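Local structure of putative thiol-disulfide oxidoreductase (Bacteroides vulgatus, 4GRF) at residues E47-L51 against R128-L132; I12-L17 against Q90-Q94; F36-C41 against Y105-P111; V22-F27 against F63-G67. The protein probably acts as a thiol-disulfide oxidoreductase, this chain being the thioredoxin domain at the C-terminal end of a longer, TlpA-like protein. One frame throughout, in Å; residues are numbered along the deposited sequence. Where two conformers were deposited one is given.

In the fold
The four contacts join the thioredoxin-like central sheet, whose strand order is 89-92, 63-69, 31-37, 112-116, 122-124, to the parts around it. Contact 3 is the presumed redox end: it holds Cys41 of the Cys41-Cys44 disulfide, the cis-proline Pro111 and Cys106, which carries glutathione. Contact 1 joins two helices on one face of the sheet, its centre about 15 Å from that of contact 3, and Arg128 NH2 lies 2.9 Å from Pro111 O. Contacts 2 and 4, centres about 10 Å apart, both bring the hairpin 13-15/21-23 against the sheet; contact 4 is nested inside the loop that contact 2 closes. Contacts 1 and 2, about 22 Å apart between centres, lie on opposite sides of the chain's centre.

Contact 1 of 4, residues E47-L51 against R128-L132; sequences ETPYL and RGDDL
This is a helix-to-helix contact between the N-terminal turns of helices 48-58 and 129-140, which pack beside each other over one face of the central sheet of the thioredoxin fold. The backbones come closest at Tyr50 and Gly129, whose CA atoms are 5.7 Å apart. Arg128 is extended (phi/psi -147/152) and Gly129 takes 53/-139, a positive phi that suits glycine, before the chain settles into helical values; Leu132 N bonds back to Arg128 O at 3.2 Å. Glu47, with chi1 and chi2 both m, folds its carboxylate across the gap so that OE1 accepts a nearly linear hydrogen bond from Gly129 N, 2.9 Å and 174°. Tyr50 (chi1 m, chi2 -84°) lays its ring over the glycine: Gly129 CA sits 3.5 Å from the ring centroid, 12° off the normal, a CH-pi contact, while Asp130 OD1 approaches the ring edge at Tyr50 CE1, 3.6 Å away. Toward the sheet, Leu51 CD2 meets Leu132 CD1 at 3.8 Å, and both leucines also rest on Leu33 of strand 31-37. A buried carboxylate thus takes up a backbone NH at the start of the second helix, and the tyrosine face lies directly on Gly129 CA.

Contact 2 of 4, residues I12-L17 against Q90-Q94; sequences ITGIDL and QVLLQ
Two short strands, 13-15 and 90-92, cross almost at right angles (94° between their directions, axes 4.3 Å apart at closest) and share a single antiparallel bridge, the hydrogen-bonded pair Ile15-Leu92 with CA atoms 5.3 Å apart. Both of its bonds are well formed: Ile15 N donates to Leu92 O at 3.1 Å and Leu92 N to Ile15 O at 2.9 Å, with angles of 164° and 163°. Gly14 lies close over the other strand, its CA 3.5 Å from Leu92 O; a CB here would clash with Val91 CB and that oxygen. Beyond the bridge a water takes over, donating to Thr13 O (2.7 Å) and accepting from Gln94 N (2.9 Å). Strand 13-15 pairs with 21-23 in a hairpin through Gly14 and Val22, whereas 89-92 is the edge strand of the central thioredoxin-fold sheet, bonded through Val91 to Gly67 and Ser69; the bridge therefore ties the N-terminal hairpin to that edge. Gln90 O is buried without a hydrogen-bond partner, approached by Asp16 CA at 3.2 Å in a CA-H...O contact, and Val91 CA similarly approaches Ile15 O at 3.3 Å. Gln90 NE2 is satisfied by Ser86 O, and Asp16 OD1, with chi1 p, turns to Asn20 N. On the apolar side Ile12 CG2 touches Leu93 CD2 at 4.0 Å, both residues m,t.

Contact 3 of 4, residues F36-C41 against Y105-P111; sequences FWFAGC and YCIVGFP. With GSH (glutathione), chain H.
The presumed redox-active end of the thioredoxin fold is built here: the end of strand 31-37 and the turn leading into the CxxC helix pack against the loop that ends in cis-Pro111. The backbones come closest at Trp37 and Pro111, CA atoms 5.8 Å apart, and a type I turn runs from Phe38 to Cys41, the N-cap residue. Phe36 (chi1 m, chi2 87°) fills a hollow formed by Tyr105, Ile107 and Phe110. Its ring sits in a corner: Ile107 CD1 covers one face, 3.5 Å from the centroid and 12° off the normal (CH-pi), and its edge meets the face of Tyr105 (centroids 5.0 Å apart, planes at 57°). Phe110 lies against Phe38, Cys41 and the backbone: Phe38, chi1 p, turns its edge to the Phe110 face (edge-to-face, centroids 5.0 Å apart, planes at 77°), Cys41 SG, disulfide-bonded to Cys44, is 3.8 Å from Phe110 CB, and Phe110 CD2 3.5 Å from Phe36 O. Cys106, with positive phi in a Schellman motif after helix 95-104, carries glutathione through a 2.0 Å bond from its SG to GSH SG2.

Contact 4 of 4, residues V22-F27 against F63-G67; sequences VSLNDF and FTIYG. With SO4 (sulfate ion), chain E.
A buried tyrosine hydroxyl bridges strand to hairpin: Tyr66 OH donates to the backbone Val22 O at 2.8 Å, the one hydrogen bond between residues 22-27 and 63-67. The contact lays hairpin 13-15/21-23 and the 3-10 segment 24-26 on the central sheet of the thioredoxin fold. Residues 63-67 are extended, Thr64 and Tyr66 pointing toward 22-27; Tyr66 (chi1 t, chi2 60°) spans the gap, Leu24 and Tyr66 CA atoms being 7.3 Å apart. Around its ring, Val22 CG1 comes to 4.1 Å from Tyr66 CE1, Leu24 CB to 4.0 Å from Tyr66 CE2, and Phe27 CE2 to 3.5 Å from Tyr66 CD1. Phe27, chi1 m, also places CD1 3.7 Å from Thr64 CG2. Backbone bonds Asp26 N to Ser23 O and Phe27 N to Leu24 O (both 3.0 Å) hold the 3-10 turn, supplemented by Ser23 N to Asp26 OD2 (3.0 Å) and, weakly, Asp26 N to Ser23 OG (3.2 Å). Thr64 OG1 donates to sulfate O2 at 2.6 Å, an ion probably from the crystallisation liquor. Strand 63-69 runs between 31-37 and 89-92; Tyr66 touches Val32 and Val91 on these neighbours, while helix 48-58 packs Tyr55 against Thr64 and Ile65.

Contact 1 of 4, residues E47-L51 against R128-L132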
loop_
_atom_site.group_PDB
_atom_site.type_symbol
_atom_site.label_atom_id
_atom_site.label_comp_id
_atom_site.label_asym_id
_atom_site.label_seq_id
_atom_site.Cartn_x
_atom_site.Cartn_y
_atom_site.Cartn_z
ATOM N N GLU A 47 6.192 1.219 10.318
ATOM C CA GLU A 47 6.710 0.385 9.244
ATOM C C GLU A 47 7.480 1.218 8.189
ATOM O O GLU A 47 8.144 0.673 7.303
ATOM C CB GLU A 47 5.559 -0.358 8.545
ATOM C CG GLU A 47 4.874 -1.422 9.383
ATOM C CD GLU A 47 5.821 -2.505 9.845
ATOM O OE1 GLU A 47 6.696 -2.906 9.049
ATOM O OE2 GLU A 47 5.678 -2.963 10.992
ATOM N N THR A 48 7.364 2.532 8.287
ATOM C CA THR A 48 7.927 3.465 7.305
ATOM C C THR A 48 9.396 3.171 6.916
ATOM O O THR A 48 9.706 3.068 5.732
ATOM C CB THR A 48 7.743 4.922 7.771
ATOM O OG1 THR A 48 6.348 5.222 7.787
ATOM C CG2 THR A 48 8.419 5.889 6.800
ATOM N N PRO A 49 10.301 3.075 7.897
ATOM C CA PRO A 49 11.710 2.811 7.554
ATOM C C PRO A 49 11.891 1.511 6.761
ATOM O O PRO A 49 12.674 1.481 5.811
ATOM C CB PRO A 49 12.414 2.677 8.914
ATOM C CG PRO A 49 11.441 3.141 9.940
ATOM C CD PRO A 49 10.060 3.107 9.351
ATOM N N TYR A 50 11.163 0.463 7.129
ATOM C CA TYR A 50 11.202 -0.783 6.357
ATOM C C TYR A 50 10.658 -0.619 4.952
ATOM O O TYR A 50 11.216 -1.171 4.011
ATOM C CB TYR A 50 10.443 -1.901 7.056
ATOM C CG TYR A 50 10.934 -2.138 8.451
ATOM C CD1 TYR A 50 12.031 -2.948 8.688
ATOM C CD2 TYR A 50 10.305 -1.542 9.523
ATOM C CE1 TYR A 50 12.487 -3.157 9.975
ATOM C CE2 TYR A 50 10.744 -1.747 10.811
ATOM C CZ TYR A 50 11.831 -2.550 11.032
ATOM O OH TYR A 50 12.260 -2.743 12.328
ATOM N N LEU A 51 9.535 0.083 4.817
ATOM C CA LEU A 51 8.987 0.392 3.505
ATOM C C LEU A 51 9.931 1.230 2.647
ATOM O O LEU A 51 10.110 0.968 1.461
ATOM C CB LEU A 51 7.646 1.106 3.643
ATOM C CG LEU A 51 6.561 0.252 4.268
ATOM C CD1 LEU A 51 5.436 1.134 4.814
ATOM C CD2 LEU A 51 5.996 -0.706 3.219
ATOM N N ARG A 128 5.630 -7.438 7.558
ATOM C CA ARG A 128 6.083 -6.471 8.571
ATOM C C ARG A 128 7.589 -6.519 8.671
ATOM O O ARG A 128 8.199 -7.553 8.425
ATOM C CB ARG A 128 5.536 -6.836 9.939
ATOM C CG ARG A 128 4.048 -7.029 9.967
ATOM C CD ARG A 128 3.308 -5.706 9.990
ATOM N NE ARG A 128 1.908 -5.997 10.267
ATOM C CZ ARG A 128 1.024 -6.343 9.338
ATOM N NH1 ARG A 128 1.369 -6.378 8.050
ATOM N NH2 ARG A 128 -0.218 -6.626 9.696
ATOM N N GLY A 129 8.183 -5.394 9.054
ATOM C CA GLY A 129 9.602 -5.352 9.398
ATOM C C GLY A 129 10.504 -5.920 8.332
ATOM O O GLY A 129 10.294 -5.698 7.143
ATOM N N ASP A 130 11.513 -6.663 8.768
ATOM C CA ASP A 130 12.527 -7.174 7.858
ATOM C C ASP A 130 11.917 -8.179 6.895
ATOM O O ASP A 130 12.459 -8.424 5.815
ATOM C CB ASP A 130 13.676 -7.830 8.631
ATOM C CG ASP A 130 14.476 -6.830 9.456
ATOM O OD1 ASP A 130 14.799 -5.739 8.932
ATOM O OD2 ASP A 130 14.781 -7.143 10.624
ATOM N N ASP A 131 10.790 -8.762 7.294
ATOM C CA ASP A 131 10.163 -9.791 6.492
ATOM C C ASP A 131 9.575 -9.168 5.243
ATOM O O ASP A 131 9.463 -9.794 4.191
ATOM C CB ASP A 131 9.073 -10.498 7.286
ATOM C CG ASP A 131 8.585 -11.736 6.594
ATOM O OD1 ASP A 131 9.448 -12.537 6.176
ATOM O OD2 ASP A 131 7.354 -11.900 6.450
ATOM N N LEU A 132 9.215 -7.906 5.367
ATOM C CA LEU A 132 8.729 -7.138 4.249
ATOM C C LEU A 132 9.806 -7.006 3.141
ATOM O O LEU A 132 9.592 -7.380 1.967
ATOM C CB LEU A 132 8.282 -5.811 4.828
ATOM C CG LEU A 132 7.445 -4.889 4.008
ATOM C CD1 LEU A 132 6.621 -4.038 4.950
ATOM C CD2 LEU A 132 8.414 -4.081 3.166
#

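Contact 2 of 4, residues I12-L17 against Q90-Q94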
loop_
_atom_site.group_PDB
_atom_site.type_symbol
_atom_site.label_atom_id
_atom_site.label_comp_id
_atom_site.label_asym_id
_atom_site.label_seq_id
_atom_site.Cartn_x
_atom_site.Cartn_y
_atom_site.Cartn_z
ATOM N N ILE A 12 -8.833 -0.675 -6.651
ATOM C CA ILE A 12 -8.659 0.425 -5.717
ATOM C C ILE A 12 -8.354 1.683 -6.531
ATOM O O ILE A 12 -7.502 1.649 -7.437
ATOM C CB ILE A 12 -7.455 0.220 -4.758
ATOM C CG1 ILE A 12 -7.491 -1.121 -4.019
ATOM C CG2 ILE A 12 -7.388 1.349 -3.727
ATOM C CD1 ILE A 12 -6.205 -1.389 -3.261
ATOM N N THR A 13 -9.036 2.787 -6.216
ATOM C CA THR A 13 -8.691 4.083 -6.759
ATOM C C THR A 13 -8.770 5.096 -5.637
ATOM O O THR A 13 -9.684 5.035 -4.815
ATOM C CB THR A 13 -9.648 4.536 -7.875
ATOM O OG1 THR A 13 -9.788 3.494 -8.847
ATOM C CG2 THR A 13 -9.100 5.767 -8.567
ATOM N N GLY A 14 -7.797 5.990 -5.592
ATOM C CA GLY A 14 -7.821 7.126 -4.682
ATOM C C GLY A 14 -7.176 8.320 -5.368
ATOM O O GLY A 14 -6.702 8.218 -6.509
ATOM N N ILE A 15 -7.162 9.456 -4.664
ATOM C CA ILE A 15 -6.537 10.671 -5.151
ATOM C C ILE A 15 -5.142 10.835 -4.542
ATOM O O ILE A 15 -4.968 10.711 -3.327
ATOM C CB ILE A 15 -7.419 11.907 -4.833
ATOM C CG1 ILE A 15 -8.866 11.681 -5.287
ATOM C CG2 ILE A 15 -6.821 13.165 -5.450
ATOM C CD1 ILE A 15 -9.036 11.371 -6.761
ATOM N N ASP A 16 -4.145 11.113 -5.392
ATOM C CA ASP A 16 -2.769 11.170 -4.962
ATOM C C ASP A 16 -2.415 12.592 -4.558
ATOM O O ASP A 16 -3.308 13.460 -4.515
ATOM C CB ASP A 16 -1.818 10.558 -6.026
ATOM C CG ASP A 16 -1.574 11.463 -7.252
ATOM O OD1 ASP A 16 -2.101 12.583 -7.349
ATOM O OD2 ASP A 16 -0.800 11.037 -8.146
ATOM N N LEU A 17 -1.150 12.819 -4.227
ATOM C CA LEU A 17 -0.708 14.126 -3.708
ATOM C C LEU A 17 -0.654 15.191 -4.820
ATOM O O LEU A 17 -0.509 16.391 -4.559
ATOM C CB LEU A 17 0.651 14.006 -3.034
ATOM C CG LEU A 17 0.679 13.269 -1.690
ATOM C CD1 LEU A 17 2.105 13.064 -1.226
ATOM C CD2 LEU A 17 -0.129 14.022 -0.648
ATOM N N GLN A 90 1.126 7.575 -2.961
ATOM C CA GLN A 90 0.181 7.666 -1.854
ATOM C C GLN A 90 -1.170 8.173 -2.328
ATOM O O GLN A 90 -1.258 9.278 -2.901
ATOM C CB GLN A 90 0.717 8.656 -0.809
ATOM C CG GLN A 90 1.998 8.235 -0.106
ATOM C CD GLN A 90 1.752 7.254 1.026
ATOM O OE1 GLN A 90 0.755 6.529 1.044
ATOM N NE2 GLN A 90 2.686 7.204 1.975
ATOM N N VAL A 91 -2.230 7.411 -2.062
ATOM C CA VAL A 91 -3.574 7.881 -2.358
ATOM C C VAL A 91 -4.449 7.901 -1.119
ATOM O O VAL A 91 -4.239 7.146 -0.173
ATOM C CB VAL A 91 -4.293 7.064 -3.449
ATOM C CG1 VAL A 91 -3.515 7.127 -4.750
ATOM C CG2 VAL A 91 -4.557 5.625 -2.995
ATOM N N LEU A 92 -5.437 8.790 -1.158
ATOM C CA LEU A 92 -6.475 8.871 -0.145
ATOM C C LEU A 92 -7.799 8.446 -0.749
ATOM O O LEU A 92 -8.224 8.990 -1.784
ATOM C CB LEU A 92 -6.576 10.312 0.354
ATOM C CG LEU A 92 -7.599 10.587 1.448
ATOM C CD1 LEU A 92 -7.271 9.801 2.705
ATOM C CD2 LEU A 92 -7.652 12.078 1.747
ATOM N N LEU A 93 -8.450 7.493 -0.101
ATOM C CA LEU A 93 -9.762 7.009 -0.545
ATOM C C LEU A 93 -10.808 8.104 -0.329
ATOM O O LEU A 93 -10.792 8.823 0.682
ATOM C CB LEU A 93 -10.170 5.754 0.196
ATOM C CG LEU A 93 -9.300 4.522 -0.060
ATOM C CD1 LEU A 93 -9.773 3.343 0.780
ATOM C CD2 LEU A 93 -9.276 4.180 -1.539
ATOM N N GLN A 94 -11.692 8.250 -1.291
ATOM C CA GLN A 94 -12.834 9.135 -1.070
ATOM C C GLN A 94 -13.762 8.446 -0.079
ATOM O O GLN A 94 -13.855 7.214 -0.042
ATOM C CB GLN A 94 -13.502 9.464 -2.391
ATOM C CG GLN A 94 -12.484 9.935 -3.416
ATOM C CD GLN A 94 -13.062 10.878 -4.448
ATOM O OE1 GLN A 94 -12.826 10.720 -5.641
ATOM N NE2 GLN A 94 -13.817 11.868 -3.992
HETATM O O HOH W 1 -11.540 6.659 -3.715
#

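Contact 3 of 4, residues F36-C41 against Y105-P111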
loop_
_atom_site.group_PDB
_atom_site.type_symbol
_atom_site.label_atom_id
_atom_site.label_comp_id
_atom_site.label_asym_id
_atom_site.label_seq_id
_atom_site.Cartn_x
_atom_site.Cartn_y
_atom_site.Cartn_z
ATOM N N PHE A 36 -2.311 -0.470 3.321
ATOM C CA PHE A 36 -3.518 0.165 3.824
ATOM C C PHE A 36 -3.251 0.706 5.233
ATOM O O PHE A 36 -2.812 -0.021 6.133
ATOM C CB PHE A 36 -4.681 -0.821 3.908
ATOM C CG PHE A 36 -5.108 -1.434 2.587
ATOM C CD1 PHE A 36 -4.491 -2.569 2.103
ATOM C CD2 PHE A 36 -6.165 -0.905 1.868
ATOM C CE1 PHE A 36 -4.911 -3.150 0.904
ATOM C CE2 PHE A 36 -6.587 -1.485 0.685
ATOM C CZ PHE A 36 -5.948 -2.592 0.203
ATOM N N TRP A 37 -3.539 1.986 5.420
ATOM C CA TRP A 37 -3.134 2.684 6.640
ATOM C C TRP A 37 -3.974 3.928 6.885
ATOM O O TRP A 37 -4.829 4.296 6.088
ATOM C CB TRP A 37 -1.650 3.064 6.551
ATOM C CG TRP A 37 -1.385 4.181 5.589
ATOM C CD1 TRP A 37 -1.478 4.131 4.227
ATOM C CD2 TRP A 37 -0.993 5.511 5.907
ATOM N NE1 TRP A 37 -1.171 5.335 3.681
ATOM C CE2 TRP A 37 -0.889 6.216 4.693
ATOM C CE3 TRP A 37 -0.758 6.191 7.103
ATOM C CZ2 TRP A 37 -0.531 7.548 4.632
ATOM C CZ3 TRP A 37 -0.409 7.516 7.040
ATOM C CH2 TRP A 37 -0.293 8.185 5.808
ATOM N N PHE A 38 -3.726 4.579 8.019
ATOM C CA PHE A 38 -4.244 5.911 8.239
ATOM C C PHE A 38 -3.337 6.536 9.290
ATOM O O PHE A 38 -2.597 5.839 9.966
ATOM C CB PHE A 38 -5.711 5.900 8.717
ATOM C CG PHE A 38 -5.969 4.945 9.833
ATOM C CD1 PHE A 38 -6.249 3.609 9.562
ATOM C CD2 PHE A 38 -5.926 5.356 11.153
ATOM C CE1 PHE A 38 -6.481 2.710 10.592
ATOM C CE2 PHE A 38 -6.168 4.459 12.189
ATOM C CZ PHE A 38 -6.441 3.133 11.902
ATOM N N ALA A 39 -3.384 7.856 9.391
ATOM C CA ALA A 39 -2.455 8.609 10.220
ATOM C C ALA A 39 -2.454 8.168 11.690
ATOM O O ALA A 39 -1.393 8.170 12.334
ATOM C CB ALA A 39 -2.781 10.095 10.112
ATOM N N GLY A 40 -3.619 7.783 12.208
ATOM C CA GLY A 40 -3.749 7.393 13.617
ATOM C C GLY A 40 -3.394 5.945 13.925
ATOM O O GLY A 40 -3.672 5.438 15.021
ATOM N N CYS A 41 -2.780 5.272 12.960
ATOM C CA CYS A 41 -2.338 3.895 13.155
ATOM C C CYS A 41 -0.836 3.882 13.430
ATOM O O CYS A 41 -0.009 3.983 12.498
ATOM C CB CYS A 41 -2.670 3.089 11.899
ATOM S SG CYS A 41 -1.985 1.430 11.887
ATOM N N TYR A 105 -11.327 -6.269 0.390
ATOM C CA TYR A 105 -10.073 -6.890 0.816
ATOM C C TYR A 105 -10.213 -7.616 2.143
ATOM O O TYR A 105 -9.243 -8.181 2.650
ATOM C CB TYR A 105 -8.951 -5.838 0.907
ATOM C CG TYR A 105 -8.332 -5.515 -0.437
ATOM C CD1 TYR A 105 -8.914 -4.580 -1.290
ATOM C CD2 TYR A 105 -7.165 -6.162 -0.862
ATOM C CE1 TYR A 105 -8.342 -4.279 -2.516
ATOM C CE2 TYR A 105 -6.577 -5.874 -2.076
ATOM C CZ TYR A 105 -7.165 -4.953 -2.914
ATOM O OH TYR A 105 -6.582 -4.689 -4.111
ATOM N N CYS A 106 -11.435 -7.603 2.671
ATOM C CA CYS A 106 -11.762 -8.160 3.975
ATOM C C CYS A 106 -10.779 -7.728 5.053
ATOM O O CYS A 106 -10.220 -8.548 5.790
ATOM C CB CYS A 106 -11.824 -9.667 3.955
ATOM S SG CYS A 106 -12.312 -10.233 5.588
ATOM N N ILE A 107 -10.577 -6.418 5.132
ATOM C CA ILE A 107 -9.617 -5.862 6.064
ATOM C C ILE A 107 -10.262 -5.666 7.402
ATOM O O ILE A 107 -11.238 -4.925 7.545
ATOM C CB ILE A 107 -9.047 -4.523 5.585
ATOM C CG1 ILE A 107 -8.247 -4.740 4.295
ATOM C CG2 ILE A 107 -8.147 -3.909 6.643
ATOM C CD1 ILE A 107 -7.870 -3.452 3.580
ATOM N N VAL A 108 -9.684 -6.352 8.373
ATOM C CA VAL A 108 -10.166 -6.361 9.732
ATOM C C VAL A 108 -9.319 -5.460 10.620
ATOM O O VAL A 108 -9.829 -4.788 11.519
ATOM C CB VAL A 108 -10.102 -7.807 10.264
ATOM C CG1 VAL A 108 -10.498 -7.874 11.718
ATOM C CG2 VAL A 108 -10.979 -8.719 9.411
ATOM N N GLY A 109 -8.015 -5.479 10.389
ATOM C CA GLY A 109 -7.089 -4.720 11.234
ATOM C C GLY A 109 -5.988 -4.066 10.431
ATOM O O GLY A 109 -5.758 -4.425 9.278
ATOM N N PHE A 110 -5.316 -3.101 11.050
ATOM C CA PHE A 110 -4.221 -2.348 10.419
ATOM C C PHE A 110 -2.971 -2.444 11.275
ATOM O O PHE A 110 -3.066 -2.585 12.490
ATOM C CB PHE A 110 -4.594 -0.878 10.278
ATOM C CG PHE A 110 -5.797 -0.636 9.431
ATOM C CD1 PHE A 110 -7.064 -0.867 9.936
ATOM C CD2 PHE A 110 -5.675 -0.162 8.135
ATOM C CE1 PHE A 110 -8.190 -0.645 9.156
ATOM C CE2 PHE A 110 -6.795 0.073 7.358
ATOM C CZ PHE A 110 -8.056 -0.169 7.870
ATOM N N PRO A 111 -1.784 -2.375 10.651
ATOM C CA PRO A 111 -1.543 -2.231 9.232
ATOM C C PRO A 111 -2.014 -3.468 8.450
ATOM O O PRO A 111 -2.115 -4.552 9.008
ATOM C CB PRO A 111 -0.010 -2.121 9.151
ATOM C CG PRO A 111 0.484 -2.874 10.331
ATOM C CD PRO A 111 -0.542 -2.649 11.401
HETATM N N1 GSH H . -14.036 -14.523 -2.955
HETATM C CA1 GSH H . -14.122 -14.449 -1.471
HETATM C C1 GSH H . -15.422 -15.005 -0.956
HETATM O O11 GSH H . -15.391 -15.836 -0.020
HETATM O O12 GSH H . -16.491 -14.615 -1.479
HETATM C CB1 GSH H . -13.944 -12.993 -1.045
HETATM C CG1 GSH H . -14.377 -12.764 0.402
HETATM C CD1 GSH H . -13.252 -13.085 1.364
HETATM O OE1 GSH H . -12.137 -13.412 0.981
HETATM N N2 GSH H . -13.541 -12.977 2.659
HETATM C CA2 GSH H . -12.525 -13.195 3.662
HETATM C C2 GSH H . -11.942 -14.575 3.582
HETATM O O2 GSH H . -12.661 -15.562 3.542
HETATM C CB2 GSH H . -13.093 -12.960 5.062
HETATM S SG2 GSH H . -13.960 -11.383 5.204
HETATM N N3 GSH H . -10.615 -14.609 3.570
HETATM C CA3 GSH H . -9.830 -15.827 3.546
HETATM C C3 GSH H . -8.381 -15.525 3.888
HETATM O O31 GSH H . -7.563 -16.464 3.874
HETATM O O32 GSH H . -8.045 -14.347 4.167
#

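Contact 4 of 4, residues V22-F27 against F63-G67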
loop_
_atom_site.group_PDB
_atom_site.type_symbol
_atom_site.label_atom_id
_atom_site.label_comp_id
_atom_site.label_asym_id
_atom_site.label_seq_id
_atom_site.Cartn_x
_atom_site.Cartn_y
_atom_site.Cartn_z
ATOM N N VAL A 22 -5.429 7.727 -9.070
ATOM C CA VAL A 22 -4.433 6.701 -9.340
ATOM C C VAL A 22 -4.977 5.402 -8.759
ATOM O O VAL A 22 -5.417 5.367 -7.601
ATOM C CB VAL A 22 -3.076 7.033 -8.687
ATOM C CG1 VAL A 22 -2.079 5.907 -8.941
ATOM C CG2 VAL A 22 -2.524 8.341 -9.241
ATOM N N SER A 23 -4.992 4.369 -9.595
ATOM C CA SER A 23 -5.572 3.074 -9.266
ATOM C C SER A 23 -4.503 1.992 -9.163
ATOM O O SER A 23 -3.451 2.106 -9.747
ATOM C CB SER A 23 -6.515 2.635 -10.375
ATOM O OG SER A 23 -5.768 2.316 -11.527
ATOM N N LEU A 24 -4.818 0.928 -8.451
ATOM C CA LEU A 24 -3.917 -0.212 -8.349
ATOM C C LEU A 24 -3.591 -0.752 -9.748
ATOM O O LEU A 24 -2.455 -1.126 -10.030
ATOM C CB LEU A 24 -4.539 -1.297 -7.479
ATOM C CG LEU A 24 -3.709 -2.582 -7.351
ATOM C CD1 LEU A 24 -2.302 -2.323 -6.822
ATOM C CD2 LEU A 24 -4.469 -3.579 -6.490
ATOM N N ASN A 25 -4.588 -0.762 -10.626
ATOM C CA ASN A 25 -4.412 -1.259 -12.011
ATOM C C ASN A 25 -3.345 -0.482 -12.790
ATOM O O ASN A 25 -2.734 -1.007 -13.725
ATOM C CB ASN A 25 -5.762 -1.202 -12.736
ATOM C CG ASN A 25 -5.697 -1.748 -14.156
ATOM O OD1 ASN A 25 -5.380 -2.926 -14.365
ATOM N ND2 ASN A 25 -5.998 -0.894 -15.141
ATOM N N ASP A 26 -3.091 0.771 -12.392
ATOM C CA ASP A 26 -2.102 1.588 -13.053
ATOM C C ASP A 26 -0.712 0.981 -12.956
ATOM O O ASP A 26 0.177 1.330 -13.738
ATOM C CB ASP A 26 -2.083 3.011 -12.471
ATOM C CG ASP A 26 -3.288 3.834 -12.878
ATOM O OD1 ASP A 26 -3.928 3.540 -13.925
ATOM O OD2 ASP A 26 -3.588 4.810 -12.159
ATOM N N PHE A 27 -0.530 0.065 -12.014
ATOM C CA PHE A 27 0.783 -0.510 -11.760
ATOM C C PHE A 27 0.938 -1.944 -12.245
ATOM O O PHE A 27 1.904 -2.638 -11.877
ATOM C CB PHE A 27 1.086 -0.419 -10.274
ATOM C CG PHE A 27 1.018 0.987 -9.763
ATOM C CD1 PHE A 27 2.023 1.887 -10.064
ATOM C CD2 PHE A 27 -0.073 1.416 -9.022
ATOM C CE1 PHE A 27 1.949 3.200 -9.618
ATOM C CE2 PHE A 27 -0.146 2.724 -8.566
ATOM C CZ PHE A 27 0.858 3.613 -8.872
ATOM N N PHE A 63 9.156 -2.667 -9.319
ATOM C CA PHE A 63 8.511 -2.668 -8.010
ATOM C C PHE A 63 8.106 -1.265 -7.606
ATOM O O PHE A 63 8.838 -0.296 -7.820
ATOM C CB PHE A 63 9.460 -3.205 -6.957
ATOM C CG PHE A 63 8.935 -3.094 -5.544
ATOM C CD1 PHE A 63 7.971 -3.955 -5.095
ATOM C CD2 PHE A 63 9.406 -2.107 -4.675
ATOM C CE1 PHE A 63 7.496 -3.865 -3.808
ATOM C CE2 PHE A 63 8.929 -2.002 -3.394
ATOM C CZ PHE A 63 7.969 -2.879 -2.945
ATOM N N THR A 64 6.943 -1.152 -6.975
ATOM C CA THR A 64 6.600 0.093 -6.308
ATOM C C THR A 64 5.752 -0.155 -5.042
ATOM O O THR A 64 5.381 -1.284 -4.725
ATOM C CB THR A 64 5.914 1.096 -7.259
ATOM O OG1 THR A 64 5.879 2.391 -6.647
ATOM C CG2 THR A 64 4.509 0.649 -7.642
ATOM N N ILE A 65 5.506 0.921 -4.304
ATOM C CA ILE A 65 4.597 0.873 -3.167
ATOM C C ILE A 65 3.430 1.787 -3.462
ATOM O O ILE A 65 3.591 2.933 -3.938
ATOM C CB ILE A 65 5.289 1.289 -1.846
ATOM C CG1 ILE A 65 6.524 0.390 -1.576
ATOM C CG2 ILE A 65 4.290 1.264 -0.690
ATOM C CD1 ILE A 65 7.328 0.755 -0.335
ATOM N N TYR A 66 2.237 1.261 -3.186
ATOM C CA TYR A 66 0.979 1.971 -3.347
ATOM C C TYR A 66 0.334 2.081 -1.962
ATOM O O TYR A 66 -0.151 1.097 -1.381
ATOM C CB TYR A 66 0.090 1.198 -4.320
ATOM C CG TYR A 66 -1.273 1.792 -4.673
ATOM C CD1 TYR A 66 -1.398 3.036 -5.272
ATOM C CD2 TYR A 66 -2.427 1.043 -4.493
ATOM C CE1 TYR A 66 -2.637 3.538 -5.633
ATOM C CE2 TYR A 66 -3.665 1.532 -4.839
ATOM C CZ TYR A 66 -3.774 2.772 -5.419
ATOM O OH TYR A 66 -5.017 3.245 -5.767
ATOM N N GLY A 67 0.393 3.281 -1.388
ATOM C CA GLY A 67 -0.191 3.500 -0.077
ATOM C C GLY A 67 -1.623 3.977 -0.197
ATOM O O GLY A 67 -1.931 4.870 -1.008
HETATM S S SO4 E . 7.023 4.842 -9.054
HETATM O O1 SO4 E . 7.841 4.524 -10.247
HETATM O O2 SO4 E . 7.481 3.994 -7.919
HETATM O O3 SO4 E . 7.182 6.273 -8.699
HETATM O O4 SO4 E . 5.593 4.591 -9.375
#